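Local coordinates for 2-aminomuconic 6-semialdehyde dehydrogenase (Pseudomonas sp., PDB 7BZV), which catalyses the NAD+-dependent oxidation of 2-aminomuconic 6-semialdehyde to 2-aminomuconate in the meta-cleavage pathway of 2-aminophenol catabolism, at residues E180-T185 against P328-K333; D22-P25 against V30-V33; D85-D90 against T100-R105; D336-Y341 against A369-T374. All coordinates share one frame; numbering follows the deposited sequence.

From the N terminus, interaction 2 comes first and closes the beta hairpin of strands 19-23 and 30-35 over the connection 24-29. Interaction 3 follows and pairs helices 80-91 and 95-119 across the short link between them. Interaction 1 closes the longest loop, 142 residues, between the start of helix 184-196 and the start of helix 332-348. Interaction 4 then fastens helix 332-348 to the loop before strand 374-377. The four run in series; none nest or cross. They still meet in space. Segment 180-185 touches both interactions 2 and 3, while segment 328-333 touches interactions 2 and 4. Interactions 3 and 4 do not touch.

Interaction 1: residues E180-T185 against P328-K333. With GOL (glycerol), chain J.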
loop_
_atom_site.group_PDB
_atom_site.type_symbol
_atom_site.label_atom_id
_atom_site.label_comp_id
_atom_site.label_asym_id
_atom_site.label_seq_id
_atom_site.Cartn_x
_atom_site.Cartn_y
_atom_site.Cartn_z
ATOM N N GLU B 180 7.480 -5.884 38.646
ATOM C CA GLU B 180 8.247 -6.148 39.861
ATOM C C GLU B 180 8.657 -7.611 39.955
ATOM O O GLU B 180 9.696 -7.933 40.543
ATOM C CB GLU B 180 7.433 -5.751 41.122
ATOM C CG GLU B 180 5.995 -6.315 41.206
ATOM C CD GLU B 180 4.930 -5.351 40.671
ATOM O OE1 GLU B 180 5.120 -4.744 39.578
ATOM O OE2 GLU B 180 3.885 -5.213 41.341
ATOM N N ASP B 181 7.859 -8.518 39.387
ATOM C CA ASP B 181 8.223 -9.924 39.462
ATOM C C ASP B 181 9.293 -10.317 38.459
ATOM O O ASP B 181 9.916 -11.376 38.610
ATOM C CB ASP B 181 7.016 -10.822 39.205
ATOM C CG ASP B 181 6.110 -10.920 40.382
ATOM O OD1 ASP B 181 6.395 -11.685 41.317
ATOM O OD2 ASP B 181 5.099 -10.219 40.362
ATOM N N THR B 182 9.480 -9.541 37.398
ATOM C CA THR B 182 10.331 -9.977 36.297
ATOM C C THR B 182 11.256 -8.838 35.891
ATOM O O THR B 182 11.179 -8.324 34.775
ATOM C CB THR B 182 9.464 -10.494 35.144
ATOM O OG1 THR B 182 8.482 -9.514 34.763
ATOM C CG2 THR B 182 8.735 -11.711 35.602
ATOM N N PRO B 183 12.185 -8.452 36.778
ATOM C CA PRO B 183 13.096 -7.332 36.461
ATOM C C PRO B 183 14.298 -7.696 35.600
ATOM O O PRO B 183 14.944 -6.791 35.044
ATOM C CB PRO B 183 13.563 -6.868 37.851
ATOM C CG PRO B 183 13.545 -8.186 38.680
ATOM C CD PRO B 183 12.316 -8.907 38.187
ATOM N N GLY B 184 14.633 -8.971 35.483
ATOM C CA GLY B 184 15.924 -9.376 34.949
ATOM C C GLY B 184 16.195 -9.082 33.487
ATOM O O GLY B 184 17.175 -8.406 33.146
ATOM N N THR B 185 15.362 -9.612 32.600
ATOM C CA THR B 185 15.670 -9.425 31.188
ATOM C C THR B 185 15.625 -7.950 30.820
ATOM O O THR B 185 16.364 -7.517 29.928
ATOM C CB THR B 185 14.751 -10.278 30.293
ATOM O OG1 THR B 185 13.381 -10.165 30.664
ATOM C CG2 THR B 185 15.155 -11.767 30.432
ATOM N N PRO B 328 5.998 -23.679 37.347
ATOM C CA PRO B 328 5.069 -23.071 38.307
ATOM C C PRO B 328 4.344 -21.890 37.662
ATOM O O PRO B 328 4.603 -21.531 36.518
ATOM C CB PRO B 328 5.993 -22.618 39.449
ATOM C CG PRO B 328 7.289 -22.271 38.734
ATOM C CD PRO B 328 7.386 -23.235 37.569
ATOM N N LEU B 329 3.393 -21.323 38.401
ATOM C CA LEU B 329 2.848 -20.012 38.091
ATOM C C LEU B 329 3.863 -18.929 38.470
ATOM O O LEU B 329 4.935 -19.208 39.010
ATOM C CB LEU B 329 1.536 -19.815 38.837
ATOM C CG LEU B 329 0.389 -20.755 38.475
ATOM C CD1 LEU B 329 -0.866 -20.377 39.236
ATOM C CD2 LEU B 329 0.179 -20.733 36.944
ATOM N N ILE B 330 3.530 -17.663 38.215
ATOM C CA ILE B 330 4.539 -16.613 38.368
ATOM C C ILE B 330 4.871 -16.327 39.829
ATOM O O ILE B 330 6.008 -15.949 40.148
ATOM C CB ILE B 330 4.073 -15.313 37.696
ATOM C CG1 ILE B 330 5.142 -14.212 37.806
ATOM C CG2 ILE B 330 2.814 -14.820 38.398
ATOM C CD1 ILE B 330 6.457 -14.532 37.159
ATOM N N SER B 331 3.894 -16.424 40.722
ATOM C CA SER B 331 4.115 -16.040 42.107
ATOM C C SER B 331 3.113 -16.713 43.029
ATOM O O SER B 331 2.038 -17.156 42.606
ATOM C CB SER B 331 3.977 -14.536 42.276
ATOM O OG SER B 331 2.600 -14.221 42.119
ATOM N N SER B 332 3.454 -16.713 44.327
ATOM C CA SER B 332 2.528 -17.219 45.341
ATOM C C SER B 332 1.199 -16.475 45.288
ATOM O O SER B 332 0.130 -17.075 45.444
ATOM C CB SER B 332 3.146 -17.082 46.748
ATOM O OG SER B 332 3.489 -15.728 47.010
ATOM N N LYS B 333 1.249 -15.161 45.090
ATOM C CA LYS B 333 0.026 -14.371 45.007
ATOM C C LYS B 333 -0.814 -14.790 43.801
ATOM O O LYS B 333 -2.028 -14.981 43.917
ATOM C CB LYS B 333 0.383 -12.883 44.933
ATOM C CG LYS B 333 -0.781 -11.928 44.757
ATOM C CD LYS B 333 -0.335 -10.501 45.092
ATOM C CE LYS B 333 -1.501 -9.524 45.162
ATOM N NZ LYS B 333 -1.057 -8.105 45.001
HETATM C C1 GOL J . 1.292 -11.218 40.507
HETATM O O1 GOL J . 2.540 -11.453 41.220
HETATM C C2 GOL J . 1.111 -9.655 40.411
HETATM O O2 GOL J . 0.757 -9.139 41.634
HETATM C C3 GOL J . 2.458 -9.210 39.837
HETATM O O3 GOL J . 2.384 -7.828 39.570
HETATM O O HOH W 1 8.055 -13.845 40.196
#
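Asp181 has CG anti to its carbonyl carbon (chi1 -77°), and Ile330 has CG1 anti to its backbone N (chi1 -178°), which brings the base of the aspartate against the isoleucine branch. Asp181 CB lies 4.1 Å from Ile330 CG1. One atom further out, Ile330 CD1 reaches Thr182 CG2 at 3.9 Å. These two side chains are set roughly perpendicular, and the contact is methyl to methyl. The aspartate carboxylate passes on toward Ser331, and OD1 comes 3.9 Å from Ser331 CB.

The polar atoms meet through mediators. Water 1 can donate to Asp181 OD1 at 2.9 Å and to Ile330 O at 2.9 Å, but it has more acceptors in reach than protons, so the two need not be held together. A glycerol, probably from the crystallisation liquor, lies between Asp181, Ser331 and Glu180. Its O1 takes a hydrogen bond from Ser331 OG at 2.9 Å. The bond from O1 to Asp181 OD2 is less certain, because OD2 lies too close to the glycerol carbon C3. Glycerol O3 reaches Glu180 OE2 only weakly, at 3.5 Å.

Ser331 is the N-cap of helix 332-348, with OG bonded to His334 N. Segment 180-185 leads from strand 173-177 of a Rossmann-type sheet into helix 184-196. In related aldehyde dehydrogenases this loop lies by the cofactor site, as it probably does here.

Interaction 2: residues D22-P25 against V30-V33; sequences DVTP and VVAV
Asp22 faces both Val31 and Ala32 across an antiparallel pair of strands, which makes a classic beta bulge. Its N donates to Ala32 O at 2.8 Å, and its O accepts from Val31 N at 2.8 Å. Both bonds are nearly straight: the angle at the hydrogen is 168° in the first and 172° in the second. Asp22 O also receives a CA-H contact from Val30. Past the bulge, Val23 and Val30 form a non-hydrogen-bonded pair, and their CG2 methyls are 4.4 Å apart.

Asp22 and Ala32 share a face of the sheet, with CB to CB at 4.0 Å. Val31 CG2 sits in the cleft between the N and the carbonyl carbon of its own residue. From there it lies 3.4 Å from Asp22 O and 3.8 Å from Asp22 OD2. Its other methyl, CG1, meets Thr24 CG2 at 3.9 Å, one side chain lying across the other.

Asp22 OD2 lies close to Asp90 OD1, which may favour a shared proton. Thr24 OG1 bonds Ala89 O, so both threonine and aspartate look onto helix 80-91. On its other edge, strand 30-35 pairs with strand 3-9, where Tyr5 touches both Asp22 and Ala32.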
loop_
_atom_site.group_PDB
_atom_site.type_symbol
_atom_site.label_atom_id
_atom_site.label_comp_id
_atom_site.label_asym_id
_atom_site.label_seq_id
_atom_site.Cartn_x
_atom_site.Cartn_y
_atom_site.Cartn_z
ATOM N N ASP B 22 13.484 -10.184 44.306
ATOM C CA ASP B 22 13.054 -10.966 43.145
ATOM C C ASP B 22 13.011 -12.421 43.593
ATOM O O ASP B 22 14.050 -13.005 43.907
ATOM C CB ASP B 22 14.025 -10.771 41.985
ATOM C CG ASP B 22 13.605 -11.480 40.723
ATOM O OD1 ASP B 22 12.508 -12.097 40.643
ATOM O OD2 ASP B 22 14.425 -11.411 39.778
ATOM N N VAL B 23 11.812 -12.986 43.660
ATOM C CA VAL B 23 11.591 -14.342 44.158
ATOM C C VAL B 23 11.330 -15.251 42.973
ATOM O O VAL B 23 10.529 -14.910 42.099
ATOM C CB VAL B 23 10.404 -14.387 45.133
ATOM C CG1 VAL B 23 10.107 -15.831 45.545
ATOM C CG2 VAL B 23 10.710 -13.510 46.363
ATOM N N THR B 24 11.997 -16.420 42.939
ATOM C CA THR B 24 11.679 -17.376 41.881
ATOM C C THR B 24 10.525 -18.275 42.322
ATOM O O THR B 24 10.537 -18.777 43.462
ATOM C CB THR B 24 12.888 -18.217 41.505
ATOM O OG1 THR B 24 12.521 -19.112 40.454
ATOM C CG2 THR B 24 13.431 -19.035 42.715
ATOM N N PRO B 25 9.494 -18.472 41.489
ATOM C CA PRO B 25 8.379 -19.345 41.882
ATOM C C PRO B 25 8.723 -20.818 41.840
ATOM O O PRO B 25 7.880 -21.658 42.181
ATOM C CB PRO B 25 7.289 -19.009 40.841
ATOM C CG PRO B 25 8.092 -18.629 39.590
ATOM C CD PRO B 25 9.324 -17.927 40.120
ATOM N N VAL B 30 14.945 -16.272 46.924
ATOM C CA VAL B 30 15.330 -14.983 46.359
ATOM C C VAL B 30 16.436 -15.213 45.336
ATOM O O VAL B 30 17.368 -15.981 45.583
ATOM C CB VAL B 30 15.781 -14.010 47.463
ATOM C CG1 VAL B 30 16.315 -12.739 46.845
ATOM C CG2 VAL B 30 14.626 -13.714 48.428
ATOM N N VAL B 31 16.340 -14.561 44.175
ATOM C CA VAL B 31 17.386 -14.660 43.161
ATOM C C VAL B 31 18.012 -13.318 42.819
ATOM O O VAL B 31 19.056 -13.294 42.150
ATOM C CB VAL B 31 16.874 -15.343 41.875
ATOM C CG1 VAL B 31 16.537 -16.794 42.147
ATOM C CG2 VAL B 31 15.659 -14.625 41.330
ATOM N N ALA B 32 17.447 -12.205 43.287
ATOM C CA ALA B 32 18.046 -10.888 43.116
ATOM C C ALA B 32 17.314 -9.916 44.028
ATOM O O ALA B 32 16.238 -10.215 44.545
ATOM C CB ALA B 32 17.970 -10.420 41.653
ATOM N N VAL B 33 17.895 -8.731 44.194
ATOM C CA VAL B 33 17.165 -7.622 44.788
ATOM C C VAL B 33 17.190 -6.439 43.825
ATOM O O VAL B 33 18.145 -6.226 43.069
ATOM C CB VAL B 33 17.714 -7.245 46.192
ATOM C CG1 VAL B 33 19.209 -7.138 46.172
ATOM C CG2 VAL B 33 17.056 -5.959 46.676
#

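Interaction 3: residues D85-D90 against T100-R105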
loop_
_atom_site.group_PDB
_atom_site.type_symbol
_atom_site.label_atom_id
_atom_site.label_comp_id
_atom_site.label_asym_id
_atom_site.label_seq_id
_atom_site.Cartn_x
_atom_site.Cartn_y
_atom_site.Cartn_z
ATOM N N ASP B 85 18.733 -17.351 31.139
ATOM C CA ASP B 85 18.912 -17.664 32.559
ATOM C C ASP B 85 18.088 -16.724 33.415
ATOM O O ASP B 85 17.354 -17.157 34.313
ATOM C CB ASP B 85 20.395 -17.565 32.952
ATOM C CG ASP B 85 21.262 -18.686 32.354
ATOM O OD1 ASP B 85 20.731 -19.708 31.886
ATOM O OD2 ASP B 85 22.497 -18.544 32.362
ATOM N N ALA B 86 18.171 -15.420 33.128
ATOM C CA ALA B 86 17.429 -14.459 33.928
ATOM C C ALA B 86 15.927 -14.663 33.787
ATOM O O ALA B 86 15.185 -14.584 34.779
ATOM C CB ALA B 86 17.814 -13.034 33.533
ATOM N N GLU B 87 15.454 -14.883 32.555
ATOM C CA GLU B 87 14.022 -15.052 32.342
ATOM C C GLU B 87 13.509 -16.287 33.073
ATOM O O GLU B 87 12.445 -16.258 33.716
ATOM C CB GLU B 87 13.728 -15.132 30.839
ATOM C CG GLU B 87 12.262 -14.900 30.488
ATOM C CD GLU B 87 11.949 -13.433 30.322
ATOM O OE1 GLU B 87 12.507 -12.606 31.092
ATOM O OE2 GLU B 87 11.159 -13.103 29.397
ATOM N N MET B 88 14.269 -17.381 33.023
ATOM C CA MET B 88 13.805 -18.613 33.661
ATOM C C MET B 88 13.818 -18.486 35.180
ATOM O O MET B 88 12.929 -19.014 35.856
ATOM C CB MET B 88 14.677 -19.783 33.197
ATOM C CG MET B 88 14.251 -20.189 31.795
ATOM S SD MET B 88 14.965 -21.657 31.088
ATOM C CE MET B 88 16.563 -21.229 30.726
ATOM N N ALA B 89 14.802 -17.784 35.740
ATOM C CA ALA B 89 14.848 -17.649 37.195
ATOM C C ALA B 89 13.669 -16.826 37.690
ATOM O O ALA B 89 13.025 -17.177 38.683
ATOM C CB ALA B 89 16.162 -17.001 37.627
ATOM N N ASP B 90 13.355 -15.733 36.983
ATOM C CA ASP B 90 12.306 -14.824 37.433
ATOM C C ASP B 90 10.940 -15.479 37.362
ATOM O O ASP B 90 10.071 -15.215 38.202
ATOM C CB ASP B 90 12.298 -13.557 36.574
ATOM C CG ASP B 90 13.441 -12.608 36.875
ATOM O OD1 ASP B 90 14.258 -12.872 37.771
ATOM O OD2 ASP B 90 13.508 -11.561 36.179
ATOM N N THR B 100 12.498 -21.410 23.110
ATOM C CA THR B 100 11.882 -21.451 21.803
ATOM C C THR B 100 10.961 -20.275 21.551
ATOM O O THR B 100 10.768 -19.901 20.392
ATOM C CB THR B 100 11.087 -22.740 21.600
ATOM O OG1 THR B 100 9.933 -22.719 22.441
ATOM C CG2 THR B 100 11.967 -23.939 21.895
ATOM N N ILE B 101 10.402 -19.677 22.601
ATOM C CA ILE B 101 9.457 -18.580 22.439
ATOM C C ILE B 101 10.053 -17.287 22.972
ATOM O O ILE B 101 10.303 -16.340 22.206
ATOM C CB ILE B 101 8.121 -18.922 23.122
ATOM C CG1 ILE B 101 7.467 -20.078 22.351
ATOM C CG2 ILE B 101 7.226 -17.685 23.217
ATOM C CD1 ILE B 101 6.161 -20.503 22.870
ATOM N N ASP B 102 10.269 -17.217 24.287
ATOM C CA ASP B 102 10.555 -15.915 24.891
ATOM C C ASP B 102 11.804 -15.271 24.306
ATOM O O ASP B 102 11.780 -14.104 23.889
ATOM C CB ASP B 102 10.664 -16.052 26.399
ATOM C CG ASP B 102 9.388 -16.593 26.988
ATOM O OD1 ASP B 102 9.184 -17.823 26.930
ATOM O OD2 ASP B 102 8.557 -15.781 27.432
ATOM N N ILE B 103 12.918 -15.983 24.309
ATOM C CA ILE B 103 14.167 -15.316 23.964
ATOM C C ILE B 103 14.210 -15.143 22.447
ATOM O O ILE B 103 14.552 -14.048 21.976
ATOM C CB ILE B 103 15.386 -16.080 24.496
ATOM C CG1 ILE B 103 15.725 -15.677 25.938
ATOM C CG2 ILE B 103 16.604 -15.774 23.655
ATOM C CD1 ILE B 103 14.569 -15.624 26.904
ATOM N N PRO B 104 13.895 -16.171 21.639
ATOM C CA PRO B 104 13.958 -15.968 20.178
ATOM C C PRO B 104 12.980 -14.921 19.654
ATOM O O PRO B 104 13.383 -14.093 18.836
ATOM C CB PRO B 104 13.646 -17.359 19.605
ATOM C CG PRO B 104 14.153 -18.325 20.731
ATOM C CD PRO B 104 13.716 -17.595 21.983
ATOM N N ARG B 105 11.714 -14.934 20.088
ATOM C CA ARG B 105 10.788 -13.875 19.689
ATOM C C ARG B 105 11.208 -12.522 20.249
ATOM O O ARG B 105 11.050 -11.489 19.587
ATOM C CB ARG B 105 9.372 -14.215 20.135
ATOM C CG ARG B 105 8.801 -15.476 19.403
ATOM C CD ARG B 105 7.265 -15.662 19.621
ATOM N NE ARG B 105 6.779 -16.966 19.142
ATOM C CZ ARG B 105 5.494 -17.338 19.100
ATOM N NH1 ARG B 105 4.529 -16.509 19.486
ATOM N NH2 ARG B 105 5.166 -18.540 18.651
HETATM O O HOH W 2 9.235 -13.171 27.389
#
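Glu87 and Asp102 face each other between helices 80-91 and 95-119, and their carboxylates are joined by one water. Glu87 OE2 lies 4.2 Å from Asp102 OD2, so two like charges stand close without touching. Water 2 donates to both, to Glu87 OE2 at 2.8 Å and to Asp102 OD2 at 2.7 Å. It uses a proton for each and so bridges the gap. Nearer the glutamate backbone the contact is apolar. Ile103 CD1 sits 4.1 Å from Glu87 CB and packs at the foot of the glutamate chain. The glutamate leaves the helix with CG anti to its backbone N (chi1 -163°) and then bends at chi2 (86°).

The next shell fixes both carboxylates. Asp102 OD2 forms a salt bridge with Lys93, from the link between the helices, which probably offsets the nearby negative charge. Glu87 OE2 also accepts from Leu157 N at the start of helix 156-169, and OE1 bonds Thr185 OG1. The helix N terminus probably helps to stabilise the charge on Glu87. Ile103 also touches Phe83 and Leu84 of helix 80-91.

Helix 95-119 is not regular here. It has a wider pi-type turn at 100-102, and it is kinked where the N of Thr100 and of Pro104 lacks a bond to the turn before. These are two consecutive helices joined by a short link. Through their contacts with helix 156-169 they are probably part of the NAD-binding domain, as in other aldehyde dehydrogenases.

Interaction 4: residues D336-Y341 against A369-T374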
loop_
_atom_site.group_PDB
_atom_site.type_symbol
_atom_site.label_atom_id
_atom_site.label_comp_id
_atom_site.label_asym_id
_atom_site.label_seq_id
_atom_site.Cartn_x
_atom_site.Cartn_y
_atom_site.Cartn_z
ATOM N N ASP B 336 -2.298 -18.203 44.608
ATOM C CA ASP B 336 -3.475 -18.030 45.447
ATOM C C ASP B 336 -4.696 -17.631 44.622
ATOM O O ASP B 336 -5.786 -18.181 44.813
ATOM C CB ASP B 336 -3.198 -16.993 46.532
ATOM C CG ASP B 336 -2.253 -17.511 47.584
ATOM O OD1 ASP B 336 -2.061 -18.739 47.652
ATOM O OD2 ASP B 336 -1.698 -16.691 48.340
ATOM N N LYS B 337 -4.548 -16.671 43.705
ATOM C CA LYS B 337 -5.709 -16.261 42.914
ATOM C C LYS B 337 -6.231 -17.407 42.043
ATOM O O LYS B 337 -7.438 -17.646 41.985
ATOM C CB LYS B 337 -5.373 -15.045 42.043
ATOM C CG LYS B 337 -6.506 -14.588 41.135
ATOM C CD LYS B 337 -6.021 -13.562 40.109
ATOM C CE LYS B 337 -7.080 -13.255 39.048
ATOM N NZ LYS B 337 -6.579 -13.398 37.638
ATOM N N VAL B 338 -5.351 -18.132 41.357
ATOM C CA VAL B 338 -5.819 -19.250 40.535
ATOM C C VAL B 338 -6.475 -20.320 41.408
ATOM O O VAL B 338 -7.538 -20.856 41.068
ATOM C CB VAL B 338 -4.652 -19.814 39.705
ATOM C CG1 VAL B 338 -5.038 -21.099 38.990
ATOM C CG2 VAL B 338 -4.170 -18.749 38.713
ATOM N N LEU B 339 -5.879 -20.644 42.554
ATOM C CA LEU B 339 -6.521 -21.652 43.394
ATOM C C LEU B 339 -7.874 -21.182 43.914
ATOM O O LEU B 339 -8.783 -22.000 44.100
ATOM C CB LEU B 339 -5.629 -22.027 44.571
ATOM C CG LEU B 339 -4.375 -22.822 44.218
ATOM C CD1 LEU B 339 -3.601 -23.178 45.494
ATOM C CD2 LEU B 339 -4.756 -24.076 43.441
ATOM N N SER B 340 -8.021 -19.888 44.200
ATOM C CA SER B 340 -9.336 -19.370 44.574
ATOM C C SER B 340 -10.353 -19.635 43.472
ATOM O O SER B 340 -11.532 -19.889 43.745
ATOM C CB SER B 340 -9.264 -17.869 44.846
ATOM O OG SER B 340 -8.051 -17.514 45.477
ATOM N N TYR B 341 -9.920 -19.550 42.211
ATOM C CA TYR B 341 -10.845 -19.819 41.121
ATOM C C TYR B 341 -11.125 -21.308 40.999
ATOM O O TYR B 341 -12.258 -21.688 40.692
ATOM C CB TYR B 341 -10.307 -19.216 39.806
ATOM C CG TYR B 341 -10.807 -17.787 39.544
ATOM C CD1 TYR B 341 -12.149 -17.536 39.243
ATOM C CD2 TYR B 341 -9.945 -16.697 39.588
ATOM C CE1 TYR B 341 -12.612 -16.241 38.991
ATOM C CE2 TYR B 341 -10.403 -15.386 39.338
ATOM C CZ TYR B 341 -11.737 -15.170 39.049
ATOM O OH TYR B 341 -12.191 -13.895 38.798
ATOM N N ALA B 369 5.411 -21.859 43.667
ATOM C CA ALA B 369 4.031 -21.487 43.378
ATOM C C ALA B 369 3.417 -22.370 42.297
ATOM O O ALA B 369 2.962 -21.869 41.255
ATOM C CB ALA B 369 3.964 -20.016 42.959
ATOM N N TRP B 370 3.358 -23.677 42.546
ATOM C CA TRP B 370 2.923 -24.603 41.514
ATOM C C TRP B 370 1.414 -24.857 41.565
ATOM O O TRP B 370 0.775 -24.759 42.613
ATOM C CB TRP B 370 3.656 -25.935 41.639
ATOM C CG TRP B 370 5.152 -25.862 41.547
ATOM C CD1 TRP B 370 6.019 -25.428 42.512
ATOM C CD2 TRP B 370 5.955 -26.255 40.436
ATOM N NE1 TRP B 370 7.308 -25.507 42.060
ATOM C CE2 TRP B 370 7.300 -26.016 40.787
ATOM C CE3 TRP B 370 5.671 -26.784 39.174
ATOM C CZ2 TRP B 370 8.355 -26.296 39.929
ATOM C CZ3 TRP B 370 6.724 -27.063 38.323
ATOM C CH2 TRP B 370 8.045 -26.821 38.702
ATOM N N VAL B 371 0.860 -25.236 40.407
ATOM C CA VAL B 371 -0.531 -25.665 40.293
ATOM C C VAL B 371 -0.646 -26.694 39.167
ATOM O O VAL B 371 0.129 -26.690 38.214
ATOM C CB VAL B 371 -1.445 -24.443 40.036
ATOM C CG1 VAL B 371 -1.130 -23.830 38.664
ATOM C CG2 VAL B 371 -2.876 -24.842 40.138
ATOM N N GLU B 372 -1.647 -27.563 39.264
ATOM C CA GLU B 372 -1.870 -28.606 38.264
ATOM C C GLU B 372 -2.603 -28.067 37.024
ATOM O O GLU B 372 -3.551 -27.278 37.144
ATOM C CB GLU B 372 -2.698 -29.736 38.853
ATOM C CG GLU B 372 -2.000 -30.494 39.958
ATOM C CD GLU B 372 -2.892 -31.553 40.545
ATOM O OE1 GLU B 372 -4.114 -31.301 40.651
ATOM O OE2 GLU B 372 -2.371 -32.626 40.897
ATOM N N PRO B 373 -2.243 -28.554 35.844
ATOM C CA PRO B 373 -3.076 -28.296 34.660
ATOM C C PRO B 373 -4.465 -28.886 34.866
ATOM O O PRO B 373 -4.615 -30.040 35.275
ATOM C CB PRO B 373 -2.310 -28.985 33.528
ATOM C CG PRO B 373 -1.439 -30.042 34.224
ATOM C CD PRO B 373 -1.109 -29.454 35.557
ATOM N N THR B 374 -5.495 -28.086 34.591
ATOM C CA THR B 374 -6.835 -28.370 35.092
ATOM C C THR B 374 -7.846 -28.198 33.965
ATOM O O THR B 374 -7.739 -27.284 33.138
ATOM C CB THR B 374 -7.142 -27.467 36.298
ATOM O OG1 THR B 374 -6.184 -27.738 37.333
ATOM C CG2 THR B 374 -8.545 -27.671 36.872
#
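Leu339 and Val338, on helix 332-348, pack on Val371 in the loop that leads into strand 374-377. This is a helix-on-loop contact at the edge of an alpha/beta domain, the part that corresponds to the catalytic domain in aldehyde dehydrogenases.

The apolar contacts all fall on one methyl. Val371 CB is directed at the helix, and CG2, anti to the backbone N, is the methyl that makes the contact. It lies 3.9 Å from Leu339 CD2, methyl to methyl, and 4.5 Å from Val338 CG1. The Leu339 and Val371 side chains run antiparallel, each passing the other's end. Leu329 touches both Val338 and Val371, and Phe342 covers Val371 from the same helix.

No polar atom of one segment bonds the other; the bonds within a segment are local. In the helix, Ser340 N bonds Asp336 O at 2.9 Å, the ordinary helical bond. Ser340 OG is modelled very near the same oxygen. Outside the two segments, Tyr341 OH bonds Glu388 and Thr374 OG1 is bonded to Gly356 N. Within the loop, Thr374 OG1 donates to Glu372 O at 2.7 Å, from a position 49° out of the carbonyl plane.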